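PDB 4DCZ: DnaJ-like protein MG200 from Mycoplasma genitalium, which belongs to the terminal organelle and contains an EAGR box, a domain implicated in mycoplasma motility, although its molecular function is unknown. Local coordinates for residues L33-G39 with F70-W76. Sequence-based numbering, arbitrary orientation.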
# COMPACT_ATOMS: atom_id res chain seq x y z
N LEU A 33 9.82 8.89 -5.13
CA LEU A 33 8.36 8.98 -5.38
C LEU A 33 7.52 8.89 -4.16
O LEU A 33 7.70 7.95 -3.40
CB LEU A 33 7.86 7.89 -6.33
CG LEU A 33 6.33 7.88 -6.58
CD1 LEU A 33 5.78 9.26 -7.02
CD2 LEU A 33 5.96 6.79 -7.55
N ARG A 34 6.57 9.81 -4.02
CA ARG A 34 5.52 9.66 -3.03
C ARG A 34 4.24 10.40 -3.36
O ARG A 34 4.23 11.20 -4.26
CB ARG A 34 6.05 10.07 -1.67
CG ARG A 34 6.57 11.49 -1.57
CD ARG A 34 6.99 11.74 -0.12
NE ARG A 34 8.36 11.28 0.11
CZ ARG A 34 8.81 10.59 1.16
NH1 ARG A 34 7.99 10.19 2.14
NH2 ARG A 34 10.10 10.28 1.22
N SER A 35 3.17 10.10 -2.64
CA SER A 35 1.85 10.52 -3.06
C SER A 35 1.67 12.00 -2.96
O SER A 35 2.15 12.64 -2.07
CB SER A 35 0.81 9.88 -2.17
OG SER A 35 1.18 9.95 -0.81
N LYS A 36 0.90 12.53 -3.88
CA LYS A 36 0.66 13.96 -3.94
C LYS A 36 0.48 14.54 -2.56
O LYS A 36 1.18 15.47 -2.22
CB LYS A 36 -0.58 14.22 -4.80
CG LYS A 36 -1.20 15.62 -4.73
CD LYS A 36 -0.52 16.64 -5.68
CE LYS A 36 -1.46 17.81 -6.01
NZ LYS A 36 -2.75 17.28 -6.61
N VAL A 37 -0.46 14.00 -1.78
CA VAL A 37 -0.61 14.45 -0.36
C VAL A 37 0.02 13.43 0.59
O VAL A 37 -0.26 12.23 0.47
CB VAL A 37 -2.08 14.61 0.09
CG1 VAL A 37 -2.13 15.07 1.56
CG2 VAL A 37 -2.84 15.57 -0.84
N PRO A 38 0.88 13.90 1.51
CA PRO A 38 1.44 12.98 2.50
C PRO A 38 0.35 12.35 3.41
O PRO A 38 -0.60 13.03 3.84
CB PRO A 38 2.42 13.87 3.32
CG PRO A 38 1.97 15.28 3.09
CD PRO A 38 1.33 15.29 1.72
N GLY A 39 0.50 11.03 3.63
CA GLY A 39 -0.44 10.20 4.41
C GLY A 39 -1.75 9.81 3.75
O GLY A 39 -2.59 9.19 4.37
N PHE A 70 2.46 1.90 -2.13
CA PHE A 70 2.56 3.02 -1.22
C PHE A 70 2.38 2.56 0.19
O PHE A 70 1.50 1.74 0.47
CB PHE A 70 1.49 3.99 -1.54
CG PHE A 70 1.70 4.67 -2.83
CD1 PHE A 70 2.59 5.70 -2.94
CD2 PHE A 70 1.01 4.29 -3.93
CE1 PHE A 70 2.77 6.37 -4.13
CE2 PHE A 70 1.22 4.96 -5.13
CZ PHE A 70 2.08 5.98 -5.22
N ASP A 71 3.21 3.10 1.08
CA ASP A 71 3.26 2.72 2.49
C ASP A 71 2.38 3.67 3.28
O ASP A 71 1.80 4.56 2.69
CB ASP A 71 4.72 2.65 3.04
CG ASP A 71 5.36 4.03 3.32
OD1 ASP A 71 4.78 5.05 2.86
OD2 ASP A 71 6.45 4.08 3.98
N GLU A 72 2.30 3.49 4.59
CA GLU A 72 1.40 4.31 5.41
C GLU A 72 1.69 5.80 5.19
O GLU A 72 0.78 6.61 5.05
CB GLU A 72 1.55 3.89 6.85
CG GLU A 72 0.67 4.58 7.87
CD GLU A 72 1.07 4.14 9.29
OE1 GLU A 72 2.13 3.48 9.37
OE2 GLU A 72 0.35 4.44 10.31
N GLN A 73 2.97 6.14 5.07
CA GLN A 73 3.39 7.53 4.81
C GLN A 73 2.99 8.06 3.42
O GLN A 73 2.94 9.27 3.19
CB GLN A 73 4.93 7.68 5.01
CG GLN A 73 5.42 7.58 6.50
CD GLN A 73 5.13 6.19 7.14
OE1 GLN A 73 4.46 6.11 8.18
NE2 GLN A 73 5.66 5.11 6.53
N GLY A 74 2.70 7.18 2.48
CA GLY A 74 2.57 7.60 1.11
C GLY A 74 3.87 7.47 0.34
O GLY A 74 3.97 7.91 -0.82
N LYS A 75 4.87 6.87 0.95
CA LYS A 75 6.12 6.64 0.24
C LYS A 75 6.00 5.38 -0.54
O LYS A 75 5.37 4.44 -0.10
CB LYS A 75 7.28 6.49 1.21
CG LYS A 75 8.63 6.40 0.55
CD LYS A 75 9.71 6.29 1.64
CE LYS A 75 10.96 5.53 1.15
NZ LYS A 75 12.01 5.54 2.22
N TRP A 76 6.61 5.34 -1.70
CA TRP A 76 6.57 4.12 -2.47
C TRP A 76 7.65 3.18 -1.99
O TRP A 76 8.78 3.59 -1.83
CB TRP A 76 6.79 4.46 -3.92
CG TRP A 76 6.85 3.31 -4.80
CD1 TRP A 76 7.96 2.77 -5.34
CD2 TRP A 76 5.76 2.58 -5.30
NE1 TRP A 76 7.62 1.72 -6.17
CE2 TRP A 76 6.26 1.60 -6.16
CE3 TRP A 76 4.39 2.66 -5.13
CZ2 TRP A 76 5.47 0.70 -6.80
CZ3 TRP A 76 3.60 1.77 -5.80
CH2 TRP A 76 4.14 0.79 -6.60
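Arg-34 and Lys-75 face each other as a non-hydrogen-bonded antiparallel pair, with CA atoms 4.5 Å apart, and form a single beta bridge between the loop before strand 40-42 and the connection between strands 64-70 and 76-78. On one side of the pair Ser-35 N donates to Gly-74 O at 3.0 Å; on the other the bond from Trp-76 N to Leu-33 O is weak, at 3.3 Å. Residues 36-38 then swing away from the hairpin, and Gly-39 N donates to Gln-73 O at 3.0 Å. Residues 71-74 form a type I turn whose last residue, Gly-74, has a positive phi (93°), a conformation suited to glycine. With Asp-71 N bonded to Lys-75 O, this is the type I plus G1 beta bulge hairpin of the aromatic- and glycine-rich box. Asp-71 suits the first turn position because its OD1 accepts a hydrogen bond from Lys-75 N at 2.6 Å, tying the turn's start to its exit. Gly-74 also lets Ser-35 OG lie close over its CA, while that hydroxyl donates to Val-37 O at 3.0 Å and holds the 36-38 loop closed. Above the bridge the chains of Arg-34 and Lys-75 cross: Arg-34 bends at chi3 (86°), and one guanidinium face lies against Lys-75 CB and CG, offset toward its rim, with Arg-34 NH1 3.9 Å from Lys-75 CB. Aliphatic carbon thus packs on the flat cation while the extended lysine chain carries its ammonium away. Beyond the bridge, Leu-33 CB meets Trp-76 CB at 4.3 Å, and the Phe-70 ring approaches Ser-35 N obliquely through CE1. The Trp-76 ring edge, at CE3, stands over the centre of the Phe-70 ring, a T-shaped arrangement; Leu-49 touches both aromatics and Leu-33.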